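Long-range contacts in sensor histidine kinase PdtaS (Mycobacterium tuberculosis, PDB 2YKF), which probably binds c-di-GMP, which rises on nutrient deprivation, and then autophosphorylates on histidine to start PdtaR/PdtaS two-component signalling: residues A[114-119]-A[126-131]; A[26-31]-A[42-47]; A[33-38]-A[57-62]; A[51-56]-A[77-82]. All blocks are in the same frame, centred on the assembly; numbering follows the deposited sequence. Where two conformers were deposited one is given.

Contact 1 of 4, residues A[114-119]-A[126-131]; sequences EVSPVR and AVLTRH
V115 and V127 press their CG1 methyls together at 3.4 Å, closer than carbons usually sit, and make this the tightest apolar point of the antiparallel hairpin formed by strands 114-120 and 123-131. Both CG1 atoms stand anti to their backbone N (chi1 176° in each), and the two side chains meet at a slant. Next to them V115 CG2 lies beside T129 CG2, which turns the methyl of the threonine to the valine while its OG1 bonds to H131 NE2 and to W45 NE1 of the next strand. On the face carrying S116, V118, A126 and L128, V118 CG2 rests on L128 CG at 3.7 Å. Branched methyls suit V115 and V127, which pack against helix 83-90, and V118 and L128, which pack against helix 18-38. Backbone bonds join the strands: L128 N gives to S116 O at 2.8 Å, S116 N to L128 O at 3.0 Å, and V118 N to A126 O at 2.9 Å. P117 has no N-H to give, and it occupies a non-hydrogen-bonded pair, where none is needed from it.

The other end is looser. R130 N still holds E114 O at 2.8 Å, but the return bond from E114 N is weak. The E114 and R130 side chains run side by side, with E114 OE1 3.9 Å from R130 NH1 and well out of the guanidinium plane. The carboxylate and guanidinium planes are 38° apart, and no N-H points at the oxygen. The pairing is therefore a long electrostatic one, probably adding little direction, whereas backbone bonds and methyl packing fix the hairpin.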
loop_
_atom_site.group_PDB
_atom_site.type_symbol
_atom_site.label_atom_id
_atom_site.label_comp_id
_atom_site.label_asym_id
_atom_site.label_seq_id
_atom_site.Cartn_x
_atom_site.Cartn_y
_atom_site.Cartn_z
ATOM N N GLU A 114 6.451 -12.777 -18.889
ATOM C CA GLU A 114 5.711 -14.039 -18.802
ATOM C C GLU A 114 4.222 -13.846 -19.063
ATOM O O GLU A 114 3.619 -12.819 -18.719
ATOM C CB GLU A 114 5.943 -14.715 -17.467
ATOM C CG GLU A 114 7.425 -14.857 -17.128
ATOM C CD GLU A 114 7.714 -14.475 -15.690
ATOM O OE1 GLU A 114 7.022 -15.022 -14.791
ATOM O OE2 GLU A 114 8.597 -13.594 -15.459
ATOM N N VAL A 115 3.636 -14.844 -19.678
ATOM C CA VAL A 115 2.323 -14.760 -20.166
ATOM C C VAL A 115 1.567 -15.849 -19.446
ATOM O O VAL A 115 2.062 -16.980 -19.294
ATOM C CB VAL A 115 2.328 -14.960 -21.708
ATOM C CG1 VAL A 115 0.945 -14.990 -22.286
ATOM C CG2 VAL A 115 3.183 -13.884 -22.376
ATOM N N SER A 116 0.400 -15.500 -18.940
ATOM C CA SER A 116 -0.479 -16.492 -18.301
ATOM C C SER A 116 -1.959 -16.231 -18.510
ATOM O O SER A 116 -2.419 -15.077 -18.567
ATOM C CB SER A 116 -0.144 -16.658 -16.832
ATOM O OG SER A 116 -0.218 -15.429 -16.185
ATOM N N PRO A 117 -2.737 -17.307 -18.572
ATOM C CA PRO A 117 -4.131 -17.150 -18.826
ATOM C C PRO A 117 -4.985 -16.895 -17.575
ATOM O O PRO A 117 -4.650 -17.323 -16.475
ATOM C CB PRO A 117 -4.515 -18.529 -19.361
ATOM C CG PRO A 117 -3.622 -19.440 -18.540
ATOM C CD PRO A 117 -2.328 -18.735 -18.538
ATOM N N VAL A 118 -6.111 -16.255 -17.794
ATOM C CA VAL A 118 -7.123 -16.119 -16.797
ATOM C C VAL A 118 -8.282 -16.954 -17.335
ATOM O O VAL A 118 -8.793 -16.636 -18.410
ATOM C CB VAL A 118 -7.573 -14.659 -16.693
ATOM C CG1 VAL A 118 -8.723 -14.501 -15.679
ATOM C CG2 VAL A 118 -6.382 -13.741 -16.284
ATOM N N ARG A 119 -8.669 -18.003 -16.605
ATOM C CA ARG A 119 -9.830 -18.853 -16.976
ATOM C C ARG A 119 -11.075 -18.515 -16.211
ATOM O O ARG A 119 -11.020 -18.077 -14.984
ATOM C CB ARG A 119 -9.534 -20.326 -16.792
ATOM C CG ARG A 119 -9.094 -20.949 -18.061
ATOM C CD ARG A 119 -8.849 -22.495 -17.983
ATOM N NE ARG A 119 -7.943 -22.852 -19.096
ATOM C CZ ARG A 119 -6.605 -22.745 -19.083
ATOM N NH1 ARG A 119 -5.956 -22.310 -18.000
ATOM N NH2 ARG A 119 -5.889 -23.074 -20.161
ATOM N N ALA A 126 -9.082 -13.986 -20.685
ATOM C CA ALA A 126 -8.099 -12.928 -20.794
ATOM C C ALA A 126 -6.759 -13.533 -20.608
ATOM O O ALA A 126 -6.644 -14.658 -20.128
ATOM C CB ALA A 126 -8.337 -11.759 -19.687
ATOM N N VAL A 127 -5.731 -12.780 -20.974
ATOM C CA VAL A 127 -4.344 -13.155 -20.713
ATOM C C VAL A 127 -3.570 -12.000 -20.031
ATOM O O VAL A 127 -3.713 -10.856 -20.421
ATOM C CB VAL A 127 -3.629 -13.510 -22.033
ATOM C CG1 VAL A 127 -2.197 -13.807 -21.766
ATOM C CG2 VAL A 127 -4.314 -14.752 -22.633
ATOM N N LEU A 128 -2.767 -12.320 -19.036
ATOM C CA LEU A 128 -1.963 -11.333 -18.314
ATOM C C LEU A 128 -0.627 -11.398 -18.877
ATOM O O LEU A 128 -0.116 -12.507 -19.069
ATOM C CB LEU A 128 -1.831 -11.777 -16.844
ATOM C CG LEU A 128 -3.162 -11.904 -16.059
ATOM C CD1 LEU A 128 -2.844 -12.245 -14.627
ATOM C CD2 LEU A 128 -3.916 -10.579 -16.081
ATOM N N THR A 129 -0.011 -10.254 -19.136
ATOM C CA THR A 129 1.461 -10.268 -19.317
ATOM C C THR A 129 2.121 -9.636 -18.107
ATOM O O THR A 129 1.614 -8.610 -17.584
ATOM C CB THR A 129 1.872 -9.552 -20.620
ATOM O OG1 THR A 129 1.286 -8.221 -20.657
ATOM C CG2 THR A 129 1.388 -10.431 -21.886
ATOM N N ARG A 130 3.183 -10.280 -17.619
ATOM C CA ARG A 130 3.959 -9.798 -16.496
ATOM C C ARG A 130 5.277 -9.124 -16.999
ATOM O O ARG A 130 5.975 -9.682 -17.864
ATOM C CB ARG A 130 4.278 -10.981 -15.577
ATOM C CG ARG A 130 5.086 -10.705 -14.313
ATOM C CD ARG A 130 5.290 -12.042 -13.496
ATOM N NE ARG A 130 6.199 -11.940 -12.310
ATOM C CZ ARG A 130 6.315 -12.876 -11.341
ATOM N NH1 ARG A 130 5.582 -13.992 -11.372
ATOM N NH2 ARG A 130 7.146 -12.693 -10.313
ATOM N N HIS A 131 5.604 -7.934 -16.506
ATOM C CA HIS A 131 6.799 -7.246 -16.974
ATOM C C HIS A 131 7.547 -6.829 -15.747
ATOM O O HIS A 131 6.925 -6.335 -14.786
ATOM C CB HIS A 131 6.398 -6.011 -17.748
ATOM C CG HIS A 131 5.382 -6.254 -18.826
ATOM N ND1 HIS A 131 5.645 -6.017 -20.158
ATOM C CD2 HIS A 131 4.076 -6.612 -18.757
ATOM C CE1 HIS A 131 4.551 -6.259 -20.868
ATOM N NE2 HIS A 131 3.581 -6.605 -20.037
#

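Contact 2 of 4, residues A[26-31]-A[42-47]; sequences AVVGEW and YLMWVR
W31 and M44 join helix 18-38 to strand 41-47 in the helix-on-sheet layering of the GAF domain. The two segments run almost exactly antiparallel (175°) with axes 11.0 Å apart, so no backbone bond spans the gap, and W31 and M44 reach across it.

Aromatic contacts come first. The W31 CG lies between the backbone N and the carbonyl carbon (chi1 69°), the crowded position for a side chain, and the six-membered end of the indole reaches down to the strand. CZ3 touches Y42 CB at 3.8 Å and CH2 touches M44 CB at 3.9 Å, both approaching obliquely, while the backbone N of M44 sits in the ring plane at its edge. One face of the ring is covered by V28 CA from its own helix, 3.6 Å above the plane and offset toward the rim. A wide, rigid indole suits a place where a helix must meet a strand at such separation. Y42 and W31 point opposite ways as they pass, and the tyrosine OH is hydrogen-bonded to S38 OG.

Partners beyond the two segments show that this helix meets more than its own sheet: V28 also packs on E285 of the second subunit, and E30 OE1 forms a salt bridge with R263 in the PAS-like region.

Aliphatic contacts belong to M44, whose unbranched, flexible chain can bring its tip to both V27 and V28. It runs extended to SD and then bends (chi3 -85°), setting CE 3.5 Å from V27 CG1 and 3.9 Å from V28 CG2.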
loop_
_atom_site.group_PDB
_atom_site.type_symbol
_atom_site.label_atom_id
_atom_site.label_comp_id
_atom_site.label_asym_id
_atom_site.label_seq_id
_atom_site.Cartn_x
_atom_site.Cartn_y
_atom_site.Cartn_z
ATOM N N ALA A 26 -13.564 -8.442 -11.194
ATOM C CA ALA A 26 -13.001 -9.029 -9.935
ATOM C C ALA A 26 -11.480 -9.207 -9.972
ATOM O O ALA A 26 -10.774 -8.890 -8.994
ATOM C CB ALA A 26 -13.718 -10.398 -9.624
ATOM N N VAL A 27 -10.926 -9.720 -11.088
ATOM C CA VAL A 27 -9.485 -9.785 -11.219
ATOM C C VAL A 27 -8.808 -8.418 -11.005
ATOM O O VAL A 27 -7.839 -8.303 -10.191
ATOM C CB VAL A 27 -9.026 -10.307 -12.631
ATOM C CG1 VAL A 27 -7.477 -10.165 -12.763
ATOM C CG2 VAL A 27 -9.515 -11.812 -12.803
ATOM N N VAL A 28 -9.269 -7.416 -11.748
ATOM C CA VAL A 28 -8.724 -6.064 -11.652
ATOM C C VAL A 28 -8.957 -5.444 -10.231
ATOM O O VAL A 28 -8.118 -4.717 -9.720
ATOM C CB VAL A 28 -9.300 -5.147 -12.787
ATOM C CG1 VAL A 28 -8.761 -3.726 -12.629
ATOM C CG2 VAL A 28 -8.842 -5.702 -14.167
ATOM N N GLY A 29 -10.028 -5.840 -9.581
ATOM C CA GLY A 29 -10.318 -5.360 -8.244
ATOM C C GLY A 29 -9.328 -5.979 -7.266
ATOM O O GLY A 29 -9.138 -5.432 -6.197
ATOM N N GLU A 30 -8.695 -7.107 -7.622
ATOM C CA GLU A 30 -7.829 -7.821 -6.679
ATOM C C GLU A 30 -6.364 -7.845 -7.041
ATOM O O GLU A 30 -5.544 -8.219 -6.216
ATOM C CB GLU A 30 -8.240 -9.275 -6.652
ATOM C CG GLU A 30 -9.629 -9.504 -6.213
ATOM C CD GLU A 30 -9.768 -9.852 -4.730
ATOM O OE1 GLU A 30 -8.895 -9.457 -3.911
ATOM O OE2 GLU A 30 -10.786 -10.512 -4.398
ATOM N N TRP A 31 -6.013 -7.546 -8.296
ATOM C CA TRP A 31 -4.680 -7.906 -8.728
ATOM C C TRP A 31 -3.581 -6.923 -8.241
ATOM O O TRP A 31 -2.404 -7.172 -8.483
ATOM C CB TRP A 31 -4.652 -8.036 -10.262
ATOM C CG TRP A 31 -4.818 -6.766 -10.986
ATOM C CD1 TRP A 31 -5.241 -5.509 -10.504
ATOM C CD2 TRP A 31 -4.593 -6.608 -12.379
ATOM N NE1 TRP A 31 -5.280 -4.611 -11.565
ATOM C CE2 TRP A 31 -4.892 -5.278 -12.717
ATOM C CE3 TRP A 31 -4.177 -7.507 -13.405
ATOM C CZ2 TRP A 31 -4.766 -4.809 -14.070
ATOM C CZ3 TRP A 31 -4.001 -7.034 -14.686
ATOM C CH2 TRP A 31 -4.305 -5.707 -15.011
ATOM N N TYR A 42 1.559 -5.780 -14.416
ATOM C CA TYR A 42 0.740 -6.719 -15.241
ATOM C C TYR A 42 -0.090 -5.932 -16.194
ATOM O O TYR A 42 -0.601 -4.799 -15.846
ATOM C CB TYR A 42 -0.232 -7.557 -14.356
ATOM C CG TYR A 42 0.480 -8.670 -13.613
ATOM C CD1 TYR A 42 1.127 -8.430 -12.392
ATOM C CD2 TYR A 42 0.532 -9.985 -14.165
ATOM C CE1 TYR A 42 1.846 -9.446 -11.748
ATOM C CE2 TYR A 42 1.202 -10.998 -13.545
ATOM C CZ TYR A 42 1.826 -10.743 -12.309
ATOM O OH TYR A 42 2.443 -11.776 -11.678
ATOM N N LEU A 43 -0.332 -6.519 -17.362
ATOM C CA LEU A 43 -1.278 -5.960 -18.274
ATOM C C LEU A 43 -2.321 -7.032 -18.515
ATOM O O LEU A 43 -1.970 -8.161 -18.536
ATOM C CB LEU A 43 -0.586 -5.614 -19.578
ATOM C CG LEU A 43 -0.039 -4.203 -19.790
ATOM C CD1 LEU A 43 0.748 -3.642 -18.707
ATOM C CD2 LEU A 43 0.777 -4.181 -21.100
ATOM N N MET A 44 -3.574 -6.656 -18.731
ATOM C CA MET A 44 -4.615 -7.617 -19.039
ATOM C C MET A 44 -5.031 -7.458 -20.503
ATOM O O MET A 44 -5.386 -6.387 -20.927
ATOM C CB MET A 44 -5.842 -7.382 -18.179
ATOM C CG MET A 44 -6.961 -8.392 -18.486
ATOM S SD MET A 44 -8.465 -8.061 -17.495
ATOM C CE MET A 44 -7.938 -8.976 -16.076
ATOM N N TRP A 45 -5.018 -8.562 -21.241
ATOM C CA TRP A 45 -5.335 -8.541 -22.698
ATOM C C TRP A 45 -6.566 -9.364 -22.964
ATOM O O TRP A 45 -6.720 -10.444 -22.366
ATOM C CB TRP A 45 -4.190 -9.175 -23.474
ATOM C CG TRP A 45 -2.922 -8.418 -23.325
ATOM C CD1 TRP A 45 -1.932 -8.634 -22.452
ATOM C CD2 TRP A 45 -2.538 -7.326 -24.117
ATOM N NE1 TRP A 45 -0.919 -7.705 -22.617
ATOM C CE2 TRP A 45 -1.270 -6.898 -23.664
ATOM C CE3 TRP A 45 -3.115 -6.695 -25.215
ATOM C CZ2 TRP A 45 -0.570 -5.830 -24.271
ATOM C CZ3 TRP A 45 -2.430 -5.612 -25.803
ATOM C CH2 TRP A 45 -1.192 -5.190 -25.315
ATOM N N VAL A 46 -7.472 -8.830 -23.793
ATOM C CA VAL A 46 -8.618 -9.597 -24.312
ATOM C C VAL A 46 -8.492 -9.727 -25.864
ATOM O O VAL A 46 -7.651 -9.028 -26.471
ATOM C CB VAL A 46 -10.009 -9.043 -23.898
ATOM C CG1 VAL A 46 -10.203 -9.121 -22.305
ATOM C CG2 VAL A 46 -10.274 -7.583 -24.429
ATOM N N ARG A 47 -9.290 -10.636 -26.449
ATOM C CA ARG A 47 -9.200 -10.992 -27.888
ATOM C C ARG A 47 -10.566 -10.787 -28.453
ATOM O O ARG A 47 -11.550 -11.358 -27.979
ATOM C CB ARG A 47 -8.797 -12.460 -28.046
ATOM C CG ARG A 47 -8.721 -12.934 -29.498
ATOM C CD ARG A 47 -8.216 -14.358 -29.589
ATOM N NE ARG A 47 -9.261 -15.337 -29.252
ATOM C CZ ARG A 47 -9.111 -16.671 -29.370
ATOM N NH1 ARG A 47 -7.958 -17.179 -29.811
ATOM N NH2 ARG A 47 -10.110 -17.501 -29.055
#

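Contact 3 of 4, residues A[33-38]-A[57-62]; sequences LLADLS and AQCRPN
A35 sets its CB and backbone O against R60 and P61, where the chain leaves the end of strand 53-59. Its CB lies 4.0 Å from R60 O; a further contact with C59 SG, in a cysteine modelled in two conformers, is doubtful. Alanine suits the spot, because the CA atoms of A35 and P61 are just 4.6 Å apart and a single methyl permits that approach. The carbonyl of A35 also takes part, with P61 CB 3.4 Å from its O, so that this one carbon of the proline lies against the helix backbone.

D36, the next residue, supplies the polar half. Its CG lies anti to the carbonyl carbon (chi1 -70°), and OD1 receives N62 N at 2.8 Å in a nearly straight bond (169°). The donor comes from the syn side, 31° out of the carboxylate plane. Aspartate suits the position because its short side chain brings a carboxylate oxygen to that N-H. Q32 NE2, one turn earlier on the same helix, also bonds OD1, and it bonds R60 O as well, tying helix to loop a second time. A water accepts from N62 ND2 at 2.9 Å; it is modelled unusually close to D36 OD2, and the geometry of that second bond is doubtful. R60 bonds N198 and S201 of the second subunit.

With two donors, N62 N and Q32 NE2, on OD1, the buried carboxylate of D36 is probably stabilised as an anion, and it fixes the backbone of N62, whose ND2 bonds D181 of the second subunit.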
loop_
_atom_site.group_PDB
_atom_site.type_symbol
_atom_site.label_atom_id
_atom_site.label_comp_id
_atom_site.label_asym_id
_atom_site.label_seq_id
_atom_site.Cartn_x
_atom_site.Cartn_y
_atom_site.Cartn_z
ATOM N N LEU A 33 -2.612 -7.017 -5.273
ATOM C CA LEU A 33 -1.925 -7.981 -4.446
ATOM C C LEU A 33 -0.963 -8.841 -5.313
ATOM O O LEU A 33 0.179 -9.056 -4.982
ATOM C CB LEU A 33 -2.956 -8.901 -3.776
ATOM C CG LEU A 33 -2.386 -10.091 -3.034
ATOM C CD1 LEU A 33 -1.395 -9.648 -1.943
ATOM C CD2 LEU A 33 -3.595 -10.954 -2.419
ATOM N N LEU A 34 -1.424 -9.280 -6.478
ATOM C CA LEU A 34 -0.525 -10.007 -7.376
ATOM C C LEU A 34 0.699 -9.175 -7.854
ATOM O O LEU A 34 1.832 -9.660 -7.787
ATOM C CB LEU A 34 -1.368 -10.513 -8.563
ATOM C CG LEU A 34 -0.590 -11.252 -9.642
ATOM C CD1 LEU A 34 0.049 -12.573 -9.094
ATOM C CD2 LEU A 34 -1.563 -11.525 -10.797
ATOM N N ALA A 35 0.475 -7.919 -8.295
ATOM C CA ALA A 35 1.558 -7.026 -8.759
ATOM C C ALA A 35 2.537 -6.789 -7.590
ATOM O O ALA A 35 3.767 -6.908 -7.772
ATOM C CB ALA A 35 0.993 -5.703 -9.245
ATOM N N ASP A 36 2.002 -6.609 -6.371
ATOM C CA ASP A 36 2.891 -6.388 -5.219
ATOM C C ASP A 36 3.732 -7.629 -4.864
ATOM O O ASP A 36 4.942 -7.516 -4.548
ATOM C CB ASP A 36 2.113 -6.006 -3.982
ATOM C CG ASP A 36 1.489 -4.547 -4.092
ATOM O OD1 ASP A 36 1.820 -3.845 -5.078
ATOM O OD2 ASP A 36 0.695 -4.155 -3.207
ATOM N N LEU A 37 3.071 -8.779 -4.791
ATOM C CA LEU A 37 3.803 -10.026 -4.461
ATOM C C LEU A 37 4.784 -10.415 -5.561
ATOM O O LEU A 37 5.751 -11.131 -5.290
ATOM C CB LEU A 37 2.814 -11.142 -4.243
ATOM C CG LEU A 37 1.851 -11.122 -3.056
ATOM C CD1 LEU A 37 0.808 -12.202 -3.281
ATOM C CD2 LEU A 37 2.551 -11.319 -1.766
ATOM N N SER A 38 4.484 -10.040 -6.803
ATOM C CA SER A 38 5.376 -10.357 -7.929
ATOM C C SER A 38 6.496 -9.315 -8.085
ATOM O O SER A 38 7.394 -9.535 -8.879
ATOM C CB SER A 38 4.616 -10.402 -9.261
ATOM O OG SER A 38 3.483 -11.248 -9.229
ATOM N N ALA A 57 -6.588 -3.335 -19.097
ATOM C CA ALA A 57 -6.269 -2.942 -17.703
ATOM C C ALA A 57 -4.824 -3.119 -17.487
ATOM O O ALA A 57 -4.154 -3.890 -18.213
ATOM C CB ALA A 57 -7.082 -3.747 -16.623
ATOM N N GLN A 58 -4.302 -2.395 -16.479
ATOM C CA GLN A 58 -2.910 -2.428 -16.214
ATOM C C GLN A 58 -2.700 -2.161 -14.714
ATOM O O GLN A 58 -3.428 -1.312 -14.111
ATOM C CB GLN A 58 -2.273 -1.265 -16.997
ATOM C CG GLN A 58 -0.752 -1.011 -16.638
ATOM C CD GLN A 58 -0.171 0.065 -17.572
ATOM O OE1 GLN A 58 -0.911 0.701 -18.319
ATOM N NE2 GLN A 58 1.137 0.248 -17.540
ATOM N N CYS A 59 -1.772 -2.839 -14.105
ATOM C CA CYS A 59 -1.401 -2.547 -12.716
ATOM C C CYS A 59 0.102 -2.374 -12.570
ATOM O O CYS A 59 0.862 -3.093 -13.231
ATOM C CB CYS A 59 -1.869 -3.701 -11.806
ATOM S SG CYS A 59 -1.957 -3.326 -10.030
ATOM N N ARG A 60 0.553 -1.485 -11.713
ATOM C CA ARG A 60 1.952 -1.484 -11.375
ATOM C C ARG A 60 2.184 -1.976 -9.959
ATOM O O ARG A 60 1.352 -1.772 -9.095
ATOM C CB ARG A 60 2.544 -0.062 -11.516
ATOM C CG ARG A 60 2.250 0.553 -12.892
ATOM C CD ARG A 60 2.962 1.916 -13.055
ATOM N NE ARG A 60 2.868 2.268 -14.493
ATOM C CZ ARG A 60 1.894 2.981 -15.015
ATOM N NH1 ARG A 60 0.919 3.448 -14.231
ATOM N NH2 ARG A 60 1.910 3.288 -16.305
ATOM N N PRO A 61 3.374 -2.520 -9.672
ATOM C CA PRO A 61 3.629 -2.920 -8.278
ATOM C C PRO A 61 3.876 -1.705 -7.350
ATOM O O PRO A 61 4.470 -0.708 -7.772
ATOM C CB PRO A 61 4.917 -3.738 -8.392
ATOM C CG PRO A 61 5.648 -3.143 -9.607
ATOM C CD PRO A 61 4.568 -2.607 -10.528
ATOM N N ASN A 62 3.377 -1.774 -6.104
ATOM C CA ASN A 62 3.746 -0.763 -5.136
ATOM C C ASN A 62 4.994 -1.104 -4.377
ATOM O O ASN A 62 5.504 -0.243 -3.691
ATOM C CB ASN A 62 2.592 -0.505 -4.149
ATOM C CG ASN A 62 1.461 0.304 -4.824
ATOM O OD1 ASN A 62 1.688 0.972 -5.836
ATOM N ND2 ASN A 62 0.300 0.273 -4.268
HETATM O O HOH W 1 -0.170 -1.930 -2.476
#

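Contact 4 of 4, residues A[51-56]-A[77-82]; sequences GVLVCV and VAANSM
L53 and V77 form the antiparallel, hydrogen-bonded pair that adds the two-residue strand 76-77 to the edge of the GAF-domain sheet; beyond it the chain makes a 3-10 turn and enters helix 83-90.

Backbone bonds define the pair. L53 N donates to V77 O at 2.9 Å and V77 N returns to L53 O at 2.8 Å. Within 77-82, polar contacts shape the turn: M82 stands at the N-cap position of the helix and its N bonds back to A79 O, while A78 O accepts from both S81 N and S81 OG, a short hydroxyl side chain being able to return to the backbone in this way.

In its backbone conformation G51, two residues before L53, has a positive phi of 75°, which glycine adopts easily. V52, partly exposed, brings CG1 to 3.4 Å from V77 O, a beta-branched side chain alongside the neighbouring backbone.

Apolar contacts gather around L53, the buried member. L53 also touches V85, and A79 touches A86, so the leucine fills the space between sheet edge, turn and helix. The small A79 allows the turn to lie close to that leucine. The L53 CG lies anti to the carbonyl carbon (chi1 -51°) and rests 3.9 Å from A79 CA, while L53 CD1 reaches M82 CB at 4.0 Å.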
loop_
_atom_site.group_PDB
_atom_site.type_symbol
_atom_site.label_atom_id
_atom_site.label_comp_id
_atom_site.label_asym_id
_atom_site.label_seq_id
_atom_site.Cartn_x
_atom_site.Cartn_y
_atom_site.Cartn_z
ATOM N N GLY A 51 -9.891 -11.532 -33.712
ATOM C CA GLY A 51 -8.618 -12.128 -33.271
ATOM C C GLY A 51 -7.625 -11.014 -32.881
ATOM O O GLY A 51 -6.475 -11.284 -32.497
ATOM N N VAL A 52 -8.049 -9.757 -33.031
ATOM C CA VAL A 52 -7.210 -8.614 -32.661
ATOM C C VAL A 52 -7.143 -8.536 -31.082
ATOM O O VAL A 52 -8.107 -8.876 -30.396
ATOM C CB VAL A 52 -7.729 -7.289 -33.349
ATOM C CG1 VAL A 52 -7.261 -6.048 -32.646
ATOM C CG2 VAL A 52 -7.315 -7.227 -34.911
ATOM N N LEU A 53 -6.013 -8.087 -30.549
ATOM C CA LEU A 53 -5.807 -8.016 -29.097
ATOM C C LEU A 53 -5.933 -6.577 -28.565
ATOM O O LEU A 53 -5.391 -5.657 -29.163
ATOM C CB LEU A 53 -4.438 -8.580 -28.738
ATOM C CG LEU A 53 -4.114 -9.945 -29.303
ATOM C CD1 LEU A 53 -2.782 -10.428 -28.758
ATOM C CD2 LEU A 53 -5.204 -10.953 -29.044
ATOM N N VAL A 54 -6.580 -6.433 -27.401
ATOM C CA VAL A 54 -6.778 -5.163 -26.749
ATOM C C VAL A 54 -6.315 -5.251 -25.292
ATOM O O VAL A 54 -6.716 -6.189 -24.539
ATOM C CB VAL A 54 -8.277 -4.827 -26.753
ATOM C CG1 VAL A 54 -8.543 -3.441 -26.159
ATOM C CG2 VAL A 54 -8.829 -4.959 -28.178
ATOM N N CYS A 55 -5.456 -4.314 -24.885
ATOM C CA CYS A 55 -5.107 -4.214 -23.431
ATOM C C CYS A 55 -6.218 -3.409 -22.729
ATOM O O CYS A 55 -6.513 -2.235 -23.097
ATOM C CB CYS A 55 -3.753 -3.537 -23.212
ATOM S SG CYS A 55 -3.364 -3.254 -21.422
ATOM N N VAL A 56 -6.858 -4.024 -21.721
ATOM C CA VAL A 56 -8.037 -3.432 -21.118
ATOM C C VAL A 56 -7.761 -3.012 -19.645
ATOM O O VAL A 56 -8.614 -2.372 -19.062
ATOM C CB VAL A 56 -9.283 -4.385 -21.128
ATOM C CG1 VAL A 56 -9.787 -4.670 -22.600
ATOM C CG2 VAL A 56 -8.912 -5.697 -20.466
ATOM N N VAL A 77 -3.943 -4.057 -30.889
ATOM C CA VAL A 77 -2.743 -4.541 -31.542
ATOM C C VAL A 77 -3.089 -5.798 -32.343
ATOM O O VAL A 77 -3.963 -6.600 -31.945
ATOM C CB VAL A 77 -1.647 -4.775 -30.476
ATOM C CG1 VAL A 77 -1.229 -6.207 -30.394
ATOM C CG2 VAL A 77 -0.464 -3.839 -30.649
ATOM N N ALA A 78 -2.454 -5.953 -33.505
ATOM C CA ALA A 78 -2.672 -7.167 -34.255
ATOM C C ALA A 78 -2.145 -8.410 -33.455
ATOM O O ALA A 78 -1.118 -8.346 -32.728
ATOM C CB ALA A 78 -2.070 -7.070 -35.635
ATOM N N ALA A 79 -2.908 -9.493 -33.549
ATOM C CA ALA A 79 -2.631 -10.728 -32.801
ATOM C C ALA A 79 -1.233 -11.260 -33.049
ATOM O O ALA A 79 -0.586 -11.721 -32.120
ATOM C CB ALA A 79 -3.665 -11.801 -33.114
ATOM N N ASN A 80 -0.749 -11.186 -34.297
ATOM C CA ASN A 80 0.571 -11.754 -34.606
ATOM C C ASN A 80 1.708 -10.853 -34.147
ATOM O O ASN A 80 2.858 -11.282 -34.143
ATOM C CB ASN A 80 0.717 -12.183 -36.090
ATOM C CG ASN A 80 1.245 -11.058 -36.976
ATOM O OD1 ASN A 80 2.457 -10.792 -37.020
ATOM N ND2 ASN A 80 0.335 -10.380 -37.675
ATOM N N SER A 81 1.395 -9.624 -33.693
ATOM C CA SER A 81 2.446 -8.790 -33.080
ATOM C C SER A 81 2.759 -9.244 -31.662
ATOM O O SER A 81 3.801 -8.872 -31.106
ATOM C CB SER A 81 2.124 -7.292 -33.128
ATOM O OG SER A 81 1.040 -6.950 -32.281
ATOM N N MET A 82 1.866 -10.071 -31.108
ATOM C CA MET A 82 2.089 -10.736 -29.799
ATOM C C MET A 82 1.785 -12.243 -29.867
ATOM O O MET A 82 0.828 -12.712 -29.237
ATOM C CB MET A 82 1.207 -10.102 -28.692
ATOM C CG MET A 82 1.118 -8.574 -28.689
ATOM S SD MET A 82 0.645 -8.032 -27.018
ATOM C CE MET A 82 2.275 -8.118 -26.266
#

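Overall arrangement
All four contacts lie in the GAF domain and build on one antiparallel five-stranded sheet, ordered 76-77, 53-59, 41-47, 123-131, 114-120. Contact 4 forms one edge and contact 1 the other, their centres 13 Å apart. Contacts 2 and 3, with centres 10 Å apart, share helix 18-38, and their segments alternate along the chain, as do those of contacts 3 and 4, which share strand 53-59 but have centres 22 Å apart. Contact 1 comes last in sequence, yet backbone bonds to V127 O and T129 O place it beside strand 41-47, completing the sheet. Contacts 2 and 3 also touch the second subunit, so helix 18-38 and the loop after strand 53-59 reach the dimer partner.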